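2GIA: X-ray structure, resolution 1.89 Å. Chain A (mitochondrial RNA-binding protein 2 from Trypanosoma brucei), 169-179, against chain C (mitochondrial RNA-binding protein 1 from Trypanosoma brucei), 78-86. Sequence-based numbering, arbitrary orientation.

Chain A (169-179) DVAESLMLQRF
Chain C 78-86: VGVCKERVP

The first turns of a chain A helix pack against the end of a chain C helix and the loop that follows it. Asp169(A) (phi/psi -79/-171) precedes a regular helix running from Val170(A) through Phe179(A), phi near -65 and psi near -40, with i to i+4 backbone bonds from Ser173(A) N to Asp169(A) O (2.8 Å) onward, the longest being Leu174(A) N to Val170(A) O (3.1 Å). In chain C, Val78(C) to Cys81(C) are helical, Lys82(C) flattens to -82/1, and Glu83(C) takes positive phi (62/29). This is a Schellman motif: Arg84(C) N donates to Gly79(C) O (2.8 Å) and Glu83(C) N to Val80(C) O (3.0 Å). Arg84(C) (-80/-23) and the extended Val85(C) (-141/144) then carry the chain past the N-terminal end of the chain A helix, running roughly opposite to the helix direction.

Capping bonds hold the start of the chain A helix. Asp169(A), chi1 p, is the N-cap; its OD1 accepts from Glu172(A) N at 2.9 Å, almost linearly. Reciprocally, Asp169(A) N donates to Glu172(A) OE1 (2.8 Å), and Ser173(A) OG, chi1 m, donates to Asp169(A) O (2.7 Å). These bonds lie outside the contact itself.

Apolar packing centres on Val170(A) and Leu174(A), one turn apart, which point toward chain C and supply most of chain A's share of the 357 Å² buried on both sides. Val170(A), chi1 p, sets CG1 3.5 Å from Val85(C) CG1 (chi1 m) and CG2 3.8 Å from Arg84(C) CB. Leu174(A), chi1 t and chi2 41°, brings CD2 to 3.8 Å from Val78(C) CG1 (chi1 t) and 3.5 Å from Gly79(C) N. Gly79(C) has no side chain; an ideal CB on it would point toward chain A, 3.7 Å from Leu174(A) CD2 and 3.9 Å from Val170(A) CG2, at contact distance and not in clash.

Charged side chains also lie against aliphatic atoms. Arg84(C) is extended (chi1 m, chi2 and chi3 t), and Leu174(A) CD1 covers one face of its guanidinium, 3.9 Å from Arg84(C) NH1. Lys82(C), chi1 m and then t throughout, places its NZ 3.8 Å from Leu174(A) CD1 and 4.2 Å from Arg178(A) CD. Arg178(A) has chi1, chi2 and chi3 all m; its NH1 donates to Gln177(A) OE1 (3.0 Å).

No direct hydrogen bond joins the two stretches. One water bridges them, donating to Val170(A) O and accepting from Arg84(C) NH1, each at 2.7 Å from the water oxygen. Arg84(C) thus combines apolar packing with a water-mediated tie to the helix backbone.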

# COMPACT_ATOMS: atom_id res chain seq x y z
N ASP A 169 -4.57 16.11 13.95
CA ASP A 169 -3.69 15.51 14.97
C ASP A 169 -2.95 14.33 14.33
O ASP A 169 -3.01 14.16 13.11
CB ASP A 169 -4.50 15.10 16.24
CG ASP A 169 -5.49 13.96 16.01
OD1 ASP A 169 -5.40 13.27 14.99
OD2 ASP A 169 -6.37 13.73 16.88
N VAL A 170 -2.25 13.52 15.12
CA VAL A 170 -1.47 12.44 14.50
C VAL A 170 -2.32 11.46 13.71
O VAL A 170 -1.91 11.02 12.64
CB VAL A 170 -0.63 11.67 15.58
CG1 VAL A 170 -1.56 11.04 16.59
CG2 VAL A 170 0.21 10.59 14.92
N ALA A 171 -3.49 11.11 14.23
CA ALA A 171 -4.35 10.17 13.52
C ALA A 171 -4.98 10.79 12.26
O ALA A 171 -5.01 10.16 11.21
CB ALA A 171 -5.46 9.66 14.44
N GLU A 172 -5.50 12.00 12.38
CA GLU A 172 -6.13 12.69 11.25
C GLU A 172 -5.09 12.95 10.16
O GLU A 172 -5.42 12.90 8.97
CB GLU A 172 -6.73 14.03 11.77
CG GLU A 172 -7.86 13.75 12.77
CD GLU A 172 -8.18 14.91 13.72
OE1 GLU A 172 -7.36 15.82 13.93
OE2 GLU A 172 -9.29 14.86 14.26
N SER A 173 -3.86 13.27 10.56
CA SER A 173 -2.82 13.52 9.59
C SER A 173 -2.51 12.22 8.82
O SER A 173 -2.33 12.21 7.58
CB SER A 173 -1.57 14.07 10.29
OG SER A 173 -1.86 15.34 10.92
N LEU A 174 -2.42 11.12 9.57
CA LEU A 174 -2.13 9.82 8.94
C LEU A 174 -3.29 9.43 8.02
O LEU A 174 -3.06 8.91 6.91
CB LEU A 174 -1.91 8.77 10.04
CG LEU A 174 -1.40 7.36 9.73
CD1 LEU A 174 -0.29 7.37 8.67
CD2 LEU A 174 -0.84 6.80 11.07
N MET A 175 -4.53 9.69 8.44
CA MET A 175 -5.65 9.38 7.56
C MET A 175 -5.57 10.21 6.29
O MET A 175 -5.88 9.71 5.20
CB MET A 175 -7.00 9.68 8.26
CG MET A 175 -7.22 8.84 9.50
SD MET A 175 -8.77 9.39 10.36
CE MET A 175 -9.77 9.20 8.99
N LEU A 176 -5.21 11.49 6.43
CA LEU A 176 -5.08 12.32 5.24
C LEU A 176 -4.00 11.78 4.32
O LEU A 176 -4.16 11.78 3.09
CB LEU A 176 -4.73 13.77 5.61
CG LEU A 176 -4.57 14.75 4.42
CD1 LEU A 176 -5.91 14.88 3.59
CD2 LEU A 176 -4.17 16.10 4.98
N GLN A 177 -2.87 11.36 4.89
CA GLN A 177 -1.80 10.84 4.03
C GLN A 177 -2.19 9.55 3.31
O GLN A 177 -1.88 9.39 2.14
CB GLN A 177 -0.53 10.63 4.86
CG GLN A 177 0.75 10.49 4.00
CD GLN A 177 1.00 9.10 3.43
OE1 GLN A 177 0.43 8.11 3.89
NE2 GLN A 177 1.91 9.00 2.41
N ARG A 178 -2.89 8.64 3.99
CA ARG A 178 -3.32 7.39 3.34
C ARG A 178 -4.40 7.69 2.31
O ARG A 178 -4.43 7.10 1.24
CB ARG A 178 -3.86 6.39 4.38
CG ARG A 178 -2.78 5.92 5.41
CD ARG A 178 -1.38 5.66 4.81
NE ARG A 178 -1.37 4.62 3.76
CZ ARG A 178 -0.43 4.48 2.82
NH1 ARG A 178 0.61 5.32 2.73
NH2 ARG A 178 -0.45 3.41 2.02
N PHE A 179 -5.28 8.63 2.64
CA PHE A 179 -6.36 9.01 1.71
C PHE A 179 -5.80 9.58 0.41
O PHE A 179 -6.20 9.17 -0.67
CB PHE A 179 -7.30 10.04 2.38
CG PHE A 179 -8.42 10.49 1.49
CD1 PHE A 179 -8.28 11.68 0.75
CD2 PHE A 179 -9.58 9.76 1.38
CE1 PHE A 179 -9.32 12.10 -0.11
CE2 PHE A 179 -10.62 10.19 0.52
CZ PHE A 179 -10.47 11.35 -0.21
N VAL C 78 -2.66 2.44 13.78
CA VAL C 78 -1.60 2.41 12.79
C VAL C 78 -0.48 3.37 13.25
O VAL C 78 0.71 3.07 13.09
CB VAL C 78 -2.16 2.82 11.39
CG1 VAL C 78 -1.02 3.04 10.37
CG2 VAL C 78 -3.10 1.70 10.91
N GLY C 79 -0.83 4.56 13.75
CA GLY C 79 0.22 5.46 14.22
C GLY C 79 1.13 4.84 15.31
O GLY C 79 2.34 5.11 15.39
N VAL C 80 0.55 4.03 16.19
CA VAL C 80 1.34 3.35 17.23
C VAL C 80 2.22 2.34 16.53
O VAL C 80 3.40 2.20 16.87
CB VAL C 80 0.44 2.60 18.24
CG1 VAL C 80 1.32 1.69 19.14
CG2 VAL C 80 -0.35 3.61 19.08
N CYS C 81 1.68 1.62 15.54
CA CYS C 81 2.54 0.65 14.82
C CYS C 81 3.74 1.35 14.15
O CYS C 81 4.87 0.81 14.13
CB CYS C 81 1.78 -0.08 13.72
SG CYS C 81 0.53 -1.17 14.37
N LYS C 82 3.49 2.53 13.58
CA LYS C 82 4.53 3.31 12.91
C LYS C 82 5.38 4.14 13.86
O LYS C 82 6.27 4.87 13.43
CB LYS C 82 3.89 4.25 11.86
CG LYS C 82 3.27 3.48 10.73
CD LYS C 82 2.82 4.41 9.60
CE LYS C 82 2.54 3.62 8.32
NZ LYS C 82 1.48 4.28 7.49
N GLU C 83 5.09 4.02 15.14
CA GLU C 83 5.80 4.72 16.19
C GLU C 83 5.69 6.25 16.10
O GLU C 83 6.59 6.96 16.52
CB GLU C 83 7.27 4.26 16.23
CG GLU C 83 7.37 2.75 16.44
CD GLU C 83 8.78 2.20 16.40
OE1 GLU C 83 9.77 2.98 16.48
OE2 GLU C 83 8.90 0.97 16.28
N ARG C 84 4.60 6.76 15.55
CA ARG C 84 4.38 8.21 15.52
C ARG C 84 3.85 8.66 16.90
O ARG C 84 3.92 9.83 17.26
CB ARG C 84 3.39 8.56 14.43
CG ARG C 84 3.94 8.25 13.05
CD ARG C 84 3.10 8.89 12.00
NE ARG C 84 3.65 8.75 10.65
CZ ARG C 84 3.14 9.39 9.59
NH1 ARG C 84 2.09 10.21 9.74
NH2 ARG C 84 3.66 9.20 8.38
N VAL C 85 3.26 7.72 17.63
CA VAL C 85 2.77 7.96 18.99
C VAL C 85 3.09 6.70 19.77
O VAL C 85 3.01 5.59 19.22
CB VAL C 85 1.23 8.22 19.11
CG1 VAL C 85 0.91 9.60 18.60
CG2 VAL C 85 0.43 7.15 18.37
N PRO C 86 3.45 6.86 21.05
CA PRO C 86 3.81 5.75 21.95
C PRO C 86 2.61 4.85 22.24
O PRO C 86 2.73 3.63 22.35
CB PRO C 86 4.27 6.46 23.23
CG PRO C 86 4.63 7.84 22.78
CD PRO C 86 3.59 8.15 21.73
O HOH W 1 0.57 11.38 11.62